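Local coordinates for protein formyltransferase PseJ (Anoxybacillus kamchatkensis G10, PDB 6EDK) that belongs to the formyl transferases and has the alpha/beta fold of that family, built round a mixed six-stranded sheet, at residues K117-H122 against E159-E164; L197-W202 against V206-G211. All coordinates share one frame; numbering follows the deposited sequence.

Interaction 1. Residues K117-H122 against E159-E164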
ATOM      1  N   LYS A 117       6.372   3.814  12.102  1.00 26.20           N
ATOM      2  CA  LYS A 117       6.142   2.547  11.419  1.00 27.73           C
ATOM      3  C   LYS A 117       4.681   2.188  11.414  1.00 22.93           C
ATOM      4  O   LYS A 117       3.962   2.439  12.393  1.00 27.20           O
ATOM      5  CB  LYS A 117       6.941   1.434  12.105  1.00 28.71           C
ATOM      6  CG  LYS A 117       8.453   1.745  12.084  1.00 29.19           C
ATOM      7  CD  LYS A 117       9.149   0.915  13.055  1.00 30.80           C
ATOM      8  CE  LYS A 117      10.659   1.221  13.064  1.00 32.59           C
ATOM      9  NZ  LYS A 117      10.915   2.576  13.605  1.00 31.23           N
ATOM     10  N   GLY A 118       4.218   1.632  10.305  1.00 22.94           N
ATOM     11  CA  GLY A 118       2.803   1.312  10.226  1.00 24.07           C
ATOM     12  C   GLY A 118       2.360   1.190   8.747  1.00 19.80           C
ATOM     13  O   GLY A 118       3.169   0.895   7.843  1.00 27.63           O
ATOM     14  N   VAL A 119       1.069   1.270   8.592  1.00 24.73           N
ATOM     15  CA  VAL A 119       0.435   0.955   7.303  1.00 19.39           C
ATOM     16  C   VAL A 119      -0.636   1.997   6.988  1.00 24.57           C
ATOM     17  O   VAL A 119      -1.251   2.590   7.870  1.00 31.26           O
ATOM     18  CB  VAL A 119      -0.167  -0.494   7.324  1.00 22.36           C
ATOM     19  CG1 VAL A 119       0.887  -1.618   7.639  1.00 22.43           C
ATOM     20  CG2 VAL A 119      -1.346  -0.562   8.301  1.00 24.18           C
ATOM     21  N   THR A 120      -0.945   2.160   5.682  1.00 22.38           N
ATOM     22  CA  THR A 120      -1.782   3.278   5.270  1.00 23.63           C
ATOM     23  C   THR A 120      -2.596   2.878   4.033  1.00 23.81           C
ATOM     24  O   THR A 120      -2.042   2.293   3.116  1.00 28.69           O
ATOM     25  CB  THR A 120      -0.941   4.509   4.881  1.00 23.31           C
ATOM     26  OG1 THR A 120      -0.208   4.985   6.001  1.00 25.85           O
ATOM     27  CG2 THR A 120      -1.857   5.612   4.387  1.00 23.16           C
ATOM     28  N   ILE A 121      -3.876   3.169   4.050  1.00 25.36           N
ATOM     29  CA  ILE A 121      -4.743   3.081   2.871  1.00 23.79           C
ATOM     30  C   ILE A 121      -4.995   4.502   2.408  1.00 25.77           C
ATOM     31  O   ILE A 121      -5.349   5.356   3.235  1.00 29.44           O
ATOM     32  CB  ILE A 121      -6.053   2.385   3.238  1.00 23.02           C
ATOM     33  CG1 ILE A 121      -5.778   0.978   3.753  1.00 26.12           C
ATOM     34  CG2 ILE A 121      -7.003   2.324   1.981  1.00 23.87           C
ATOM     35  CD1 ILE A 121      -6.989   0.307   4.307  1.00 28.47           C
ATOM     36  N   HIS A 122      -4.713   4.782   1.140  1.00 26.60           N
ATOM     37  CA  HIS A 122      -4.795   6.147   0.658  1.00 26.22           C
ATOM     38  C   HIS A 122      -5.429   6.122  -0.759  1.00 28.80           C
ATOM     39  O   HIS A 122      -5.401   5.102  -1.454  1.00 28.13           O
ATOM     40  CB  HIS A 122      -3.433   6.825   0.612  1.00 24.07           C
ATOM     41  CG  HIS A 122      -2.426   6.190  -0.285  1.00 28.34           C
ATOM     42  ND1 HIS A 122      -2.214   6.620  -1.583  1.00 30.31           N
ATOM     43  CD2 HIS A 122      -1.575   5.154  -0.097  1.00 29.96           C
ATOM     44  CE1 HIS A 122      -1.264   5.883  -2.125  1.00 30.58           C
ATOM     45  NE2 HIS A 122      -0.845   5.014  -1.230  1.00 28.62           N
ATOM     46  N   GLU A 159      -3.881  -5.763   5.775  1.00 25.03           N
ATOM     47  CA  GLU A 159      -4.990  -6.626   5.310  1.00 25.78           C
ATOM     48  C   GLU A 159      -6.101  -6.584   6.309  1.00 25.06           C
ATOM     49  O   GLU A 159      -7.255  -6.426   5.947  1.00 26.80           O
ATOM     50  CB  GLU A 159      -4.480  -8.015   5.060  1.00 25.98           C
ATOM     51  CG  GLU A 159      -3.369  -8.051   3.961  1.00 28.20           C
ATOM     52  CD  GLU A 159      -2.682  -9.370   3.754  1.00 30.60           C
ATOM     53  OE1 GLU A 159      -2.999 -10.368   4.447  1.00 31.38           O
ATOM     54  OE2 GLU A 159      -1.771  -9.459   2.863  1.00 32.62           O
ATOM     55  N   LYS A 160      -5.773  -6.630   7.609  1.00 25.45           N
ATOM     56  CA  LYS A 160      -6.809  -6.423   8.617  1.00 25.22           C
ATOM     57  C   LYS A 160      -7.470  -5.070   8.506  1.00 24.60           C
ATOM     58  O   LYS A 160      -8.685  -4.952   8.635  1.00 25.52           O
ATOM     59  CB  LYS A 160      -6.157  -6.609   9.995  1.00 24.97           C
ATOM     60  CG  LYS A 160      -7.113  -6.586  11.149  1.00 27.16           C
ATOM     61  CD  LYS A 160      -6.426  -6.782  12.526  1.00 34.22           C
ATOM     62  CE  LYS A 160      -7.502  -6.698  13.611  1.00 46.58           C
ATOM     63  NZ  LYS A 160      -6.937  -6.353  14.945  1.00 49.72           N
ATOM     64  N   LEU A 161      -6.682  -3.999   8.393  1.00 26.43           N
ATOM     65  CA  LEU A 161      -7.227  -2.651   8.362  1.00 24.58           C
ATOM     66  C   LEU A 161      -8.143  -2.469   7.150  1.00 23.87           C
ATOM     67  O   LEU A 161      -9.205  -1.836   7.232  1.00 25.77           O
ATOM     68  CB  LEU A 161      -6.045  -1.649   8.267  1.00 26.10           C
ATOM     69  CG  LEU A 161      -6.349  -0.161   8.293  1.00 27.03           C
ATOM     70  CD1 LEU A 161      -6.929   0.285   9.631  1.00 29.49           C
ATOM     71  CD2 LEU A 161      -5.094   0.674   7.991  1.00 25.03           C
ATOM     72  N   PHE A 162      -7.751  -3.083   6.044  1.00 22.42           N
ATOM     73  CA  PHE A 162      -8.576  -2.984   4.820  1.00 22.29           C
ATOM     74  C   PHE A 162      -9.937  -3.641   5.056  1.00 27.83           C
ATOM     75  O   PHE A 162     -11.006  -3.060   4.778  1.00 24.73           O
ATOM     76  CB  PHE A 162      -7.870  -3.674   3.682  1.00 20.71           C
ATOM     77  CG  PHE A 162      -8.765  -3.740   2.456  1.00 25.43           C
ATOM     78  CD1 PHE A 162      -9.009  -2.624   1.751  1.00 27.23           C
ATOM     79  CD2 PHE A 162      -9.428  -4.910   2.187  1.00 27.88           C
ATOM     80  CE1 PHE A 162      -9.911  -2.677   0.664  1.00 27.41           C
ATOM     81  CE2 PHE A 162     -10.355  -4.952   1.113  1.00 29.67           C
ATOM     82  CZ  PHE A 162     -10.551  -3.823   0.418  1.00 26.40           C
ATOM     83  N   MET A 163      -9.902  -4.875   5.553  1.00 25.97           N
ATOM     84  CA  MET A 163     -11.183  -5.605   5.751  1.00 26.16           C
ATOM     85  C   MET A 163     -12.009  -4.943   6.817  1.00 30.49           C
ATOM     86  O   MET A 163     -13.251  -4.963   6.742  1.00 31.46           O
ATOM     87  CB  MET A 163     -10.925  -7.063   6.120  1.00 28.07           C
ATOM     88  CG  MET A 163     -10.327  -7.900   4.988  1.00 29.90           C
ATOM     89  SD  MET A 163     -10.165  -9.708   5.135  1.00 32.27           S
ATOM     90  CE  MET A 163      -8.819  -9.804   6.332  1.00 34.17           C
ATOM     91  N   GLU A 164     -11.350  -4.371   7.850  1.00 26.93           N
ATOM     92  CA  GLU A 164     -12.111  -3.662   8.871  1.00 26.38           C
ATOM     93  C   GLU A 164     -12.850  -2.477   8.302  1.00 29.98           C
ATOM     94  O   GLU A 164     -13.998  -2.214   8.709  1.00 28.85           O
ATOM     95  CB  GLU A 164     -11.205  -3.201  10.006  1.00 26.66           C
ATOM     96  CG  GLU A 164     -11.869  -2.369  11.075  1.00 31.21           C
ATOM     97  CD  GLU A 164     -10.897  -2.041  12.201  1.00 35.45           C
ATOM     98  OE1 GLU A 164      -9.751  -2.588  12.186  1.00 32.02           O
ATOM     99  OE2 GLU A 164     -11.299  -1.290  13.102  1.00 32.91           O
TER
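With CG1 anti to its carbonyl carbon (chi1 -60°) and the chain extended beyond it (chi2 172°), Ile121 pushes CD1 against the helix residues Leu161 and Phe162. Leu161 answers from the other side: its CG lies anti to the backbone N (chi1 -177°), which sends the branched end out toward the strand. Ile121 CD1 comes to 3.7 Å from Phe162 CA, so this methyl rests on the helix backbone itself, and it also meets Leu161 CG at 4.1 Å. It approaches the phenyl group of Phe162 from the ring edge, near the ring plane, instead of over a face. Two residues earlier on the strand, Val119 CG2 touches Leu161 CD2 at 4.0 Å, the two side chains lying antiparallel alongside one another. All four residues are buried, and the contact is wholly apolar. Val119 and Ile121 face the helix while Thr120 between them turns to the far side of the sheet, the usual helix-on-sheet packing of an alpha/beta fold. Strand 118-123 lies between strands 90-94 and 133-138; the axes of 118-122 and 159-164 come within 9.0 Å, and Phe162 also touches Leu38 of helix 36-43.

Interaction 2. Residues L197-W202 against V206-G211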
ATOM      1  N   LEU A 197      24.641  -4.336   5.722  1.00 53.19           N
ATOM      2  CA  LEU A 197      24.099  -4.550   7.061  1.00 48.16           C
ATOM      3  C   LEU A 197      23.221  -5.786   7.121  1.00 42.55           C
ATOM      4  O   LEU A 197      23.140  -6.408   8.180  1.00 43.88           O
ATOM      5  CB  LEU A 197      23.300  -3.319   7.489  1.00 48.21           C
ATOM      6  CG  LEU A 197      24.115  -2.050   7.735  1.00 52.81           C
ATOM      7  CD1 LEU A 197      23.201  -0.850   7.783  1.00 51.77           C
ATOM      8  CD2 LEU A 197      24.897  -2.153   9.027  1.00 53.91           C
ATOM      9  N   LEU A 198      22.610  -6.163   5.991  1.00 41.83           N
ATOM     10  CA  LEU A 198      21.663  -7.271   5.956  1.00 42.91           C
ATOM     11  C   LEU A 198      22.382  -8.613   5.771  1.00 43.96           C
ATOM     12  O   LEU A 198      22.147  -9.348   4.819  1.00 41.77           O
ATOM     13  CB  LEU A 198      20.643  -7.041   4.851  1.00 41.15           C
ATOM     14  CG  LEU A 198      19.971  -5.674   4.833  1.00 46.42           C
ATOM     15  CD1 LEU A 198      18.761  -5.744   3.938  1.00 48.00           C
ATOM     16  CD2 LEU A 198      19.615  -5.281   6.262  1.00 53.60           C
ATOM     17  N   THR A 199      23.196  -8.951   6.766  1.00 49.84           N
ATOM     18  CA  THR A 199      23.993 -10.166   6.708  1.00 58.07           C
ATOM     19  C   THR A 199      23.154 -11.424   6.739  1.00 56.06           C
ATOM     20  O   THR A 199      23.622 -12.454   6.254  1.00 48.85           O
ATOM     21  CB  THR A 199      24.992 -10.200   7.864  1.00 58.86           C
ATOM     22  OG1 THR A 199      24.316  -9.869   9.079  1.00 59.27           O
ATOM     23  CG2 THR A 199      26.117  -9.210   7.607  1.00 58.93           C
ATOM     24  N   ASP A 200      21.927 -11.366   7.287  1.00 48.09           N
ATOM     25  CA  ASP A 200      21.053 -12.535   7.286  1.00 44.21           C
ATOM     26  C   ASP A 200      19.793 -12.316   6.468  1.00 43.43           C
ATOM     27  O   ASP A 200      18.805 -13.003   6.667  1.00 42.01           O
ATOM     28  CB  ASP A 200      20.700 -12.948   8.717  1.00 52.77           C
ATOM     29  CG  ASP A 200      21.912 -13.426   9.491  1.00 62.95           C
ATOM     30  OD1 ASP A 200      22.570 -14.355   8.996  1.00 68.40           O
ATOM     31  OD2 ASP A 200      22.221 -12.870  10.562  1.00 67.53           O
ATOM     32  N   GLY A 201      19.863 -11.427   5.490  1.00 41.85           N
ATOM     33  CA  GLY A 201      18.758 -11.246   4.556  1.00 44.41           C
ATOM     34  C   GLY A 201      17.527 -10.789   5.347  1.00 38.66           C
ATOM     35  O   GLY A 201      17.630  -9.921   6.242  1.00 36.46           O
ATOM     36  N   TRP A 202      16.427 -11.445   5.056  1.00 38.99           N
ATOM     37  CA  TRP A 202      15.158 -11.195   5.737  1.00 38.08           C
ATOM     38  C   TRP A 202      15.270 -11.440   7.229  1.00 37.21           C
ATOM     39  O   TRP A 202      14.561 -10.814   8.011  1.00 34.92           O
ATOM     40  CB  TRP A 202      14.095 -12.123   5.136  1.00 36.44           C
ATOM     41  CG  TRP A 202      13.469 -11.626   3.902  1.00 40.09           C
ATOM     42  CD1 TRP A 202      13.657 -12.102   2.617  1.00 43.82           C
ATOM     43  CD2 TRP A 202      12.502 -10.566   3.800  1.00 40.68           C
ATOM     44  NE1 TRP A 202      12.886 -11.392   1.738  1.00 42.88           N
ATOM     45  CE2 TRP A 202      12.152 -10.448   2.429  1.00 43.55           C
ATOM     46  CE3 TRP A 202      11.924  -9.692   4.724  1.00 35.72           C
ATOM     47  CZ2 TRP A 202      11.241  -9.495   1.971  1.00 44.16           C
ATOM     48  CZ3 TRP A 202      11.033  -8.726   4.256  1.00 34.64           C
ATOM     49  CH2 TRP A 202      10.688  -8.650   2.896  1.00 40.83           C
ATOM     50  N   VAL A 206      16.433  -6.315  13.430  1.00 32.17           N
ATOM     51  CA  VAL A 206      16.279  -4.903  13.085  1.00 32.96           C
ATOM     52  C   VAL A 206      17.143  -4.033  13.995  1.00 35.30           C
ATOM     53  O   VAL A 206      17.542  -2.932  13.606  1.00 35.66           O
ATOM     54  CB  VAL A 206      14.778  -4.465  13.139  1.00 33.33           C
ATOM     55  CG1 VAL A 206      13.944  -5.272  12.099  1.00 34.79           C
ATOM     56  CG2 VAL A 206      14.189  -4.615  14.464  1.00 33.60           C
ATOM     57  N   GLN A 207      17.441  -4.504  15.210  1.00 37.36           N
ATOM     58  CA  GLN A 207      18.270  -3.728  16.141  1.00 43.60           C
ATOM     59  C   GLN A 207      19.564  -3.281  15.464  1.00 46.02           C
ATOM     60  O   GLN A 207      19.994  -2.142  15.643  1.00 51.40           O
ATOM     61  CB  GLN A 207      18.556  -4.574  17.397  1.00 52.54           C
ATOM     62  CG  GLN A 207      18.799  -3.796  18.690  1.00 70.28           C
ATOM     63  CD  GLN A 207      17.696  -2.769  19.006  1.00 78.64           C
ATOM     64  OE1 GLN A 207      16.496  -3.103  19.119  1.00 75.47           O
ATOM     65  NE2 GLN A 207      18.104  -1.508  19.147  1.00 79.25           N
ATOM     66  N   LYS A 208      20.143  -4.136  14.609  1.00 45.81           N
ATOM     67  CA  LYS A 208      21.366  -3.814  13.878  1.00 51.08           C
ATOM     68  C   LYS A 208      21.200  -2.683  12.880  1.00 49.73           C
ATOM     69  O   LYS A 208      22.208  -2.126  12.407  1.00 47.81           O
ATOM     70  CB  LYS A 208      21.849  -5.055  13.096  1.00 48.71           C
ATOM     71  CG  LYS A 208      22.142  -6.245  13.978  1.00 55.26           C
ATOM     72  CD  LYS A 208      22.792  -7.384  13.191  1.00 62.25           C
ATOM     73  CE  LYS A 208      23.198  -8.506  14.144  1.00 71.31           C
ATOM     74  NZ  LYS A 208      23.451  -9.808  13.450  1.00 79.92           N
ATOM     75  N   LEU A 209      19.947  -2.327  12.537  1.00 39.00           N
ATOM     76  CA  LEU A 209      19.660  -1.426  11.444  1.00 37.08           C
ATOM     77  C   LEU A 209      19.236  -0.046  11.912  1.00 35.30           C
ATOM     78  O   LEU A 209      19.293   0.905  11.120  1.00 39.44           O
ATOM     79  CB  LEU A 209      18.552  -2.028  10.566  1.00 36.85           C
ATOM     80  CG  LEU A 209      18.758  -3.461  10.139  1.00 39.74           C
ATOM     81  CD1 LEU A 209      17.664  -3.938   9.149  1.00 38.71           C
ATOM     82  CD2 LEU A 209      20.112  -3.600   9.468  1.00 43.74           C
ATOM     83  N   ILE A 210      18.816   0.082  13.164  1.00 35.65           N
ATOM     84  CA  ILE A 210      18.115   1.287  13.596  1.00 38.93           C
ATOM     85  C   ILE A 210      19.067   2.456  13.535  1.00 45.77           C
ATOM     86  O   ILE A 210      20.144   2.421  14.148  1.00 44.10           O
ATOM     87  CB  ILE A 210      17.533   1.122  14.996  1.00 38.92           C
ATOM     88  CG1 ILE A 210      16.370   0.118  14.951  1.00 39.25           C
ATOM     89  CG2 ILE A 210      17.086   2.495  15.535  1.00 42.21           C
ATOM     90  CD1 ILE A 210      15.925  -0.322  16.268  1.00 48.82           C
ATOM     91  N   GLY A 211      18.677   3.484  12.788  1.00 44.03           N
ATOM     92  CA  GLY A 211      19.402   4.722  12.671  1.00 47.99           C
ATOM     93  C   GLY A 211      20.591   4.694  11.745  1.00 49.53           C
ATOM     94  O   GLY A 211      21.280   5.712  11.633  1.00 54.82           O
TER
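Leu209 carries the contact with its two methyl groups, which meet the end of Leu198 and the root of Leu197. Leu198 CD2 lies 3.7 Å from Leu209 CD2 and equally near Leu209 CD1, so a single methyl sits against both branches of the fork, and the Leu198 side chain runs roughly perpendicular to that of Leu209. From the neighbouring residue, Leu197 CB packs on Leu209 CD2 at 3.8 Å, while Leu197 CD2 comes to 4.3 Å from the backbone Lys208 O. Leu209 CD2 is thus the atom shared by both leucines of the 197-202 segment.

At the exposed border the chemistry becomes polar but loose. Lys208 stretches its nearly straight chain toward the turn, and its NZ stops 4.4 Å from Asp200 OD2, beyond salt-bridge range; any attraction is probably modest. Thr199 OG1 is about as far from the same amine.

Side-chain torsion and backbone turns both place these groups. Leu198 has its bond from CA to CB directed away from the 206-211 segment, yet CG anti to the carbonyl carbon (chi1 -50°) lets the branched end come back to Leu209. Leu198 is both the centre of an inverse gamma turn and the first residue of a type I beta turn ending at Gly201, with Gly201 N bonded to Leu198 O. Thr204 OG1 ties this turn down by bonding to Asp200 N and Gly201 O. Within 206-211, Leu209 N bonds to Val206 O at 2.7 Å, curling that segment.

The paired loops lie at the chain surface after strand 185-186. Leu198 and Leu209 both rest on Leu147 at the start of helix 147-169, and Leu209 also reaches Leu108 of helix 106-112.

How the interactions relate
Interaction 1 belongs to the core and interaction 2 to the surface, about 8 Å and 23 Å from the centre of the chain to the centre of each contact, with their own centres about 25 Å apart. They do not touch, yet both use helix 147-169: residues 159-164 are part of it, whereas the loops of interaction 2 lean on its first residues. The first joins a regular strand and helix through buried apolar groups, aliphatic and aromatic; the second joins two loops close in sequence, where an apolar leucine cluster gives way to loosely placed charged groups at the solvent-facing border. His122 of the 117-122 segment reaches the ligand pocket, unlike the peripheral loops.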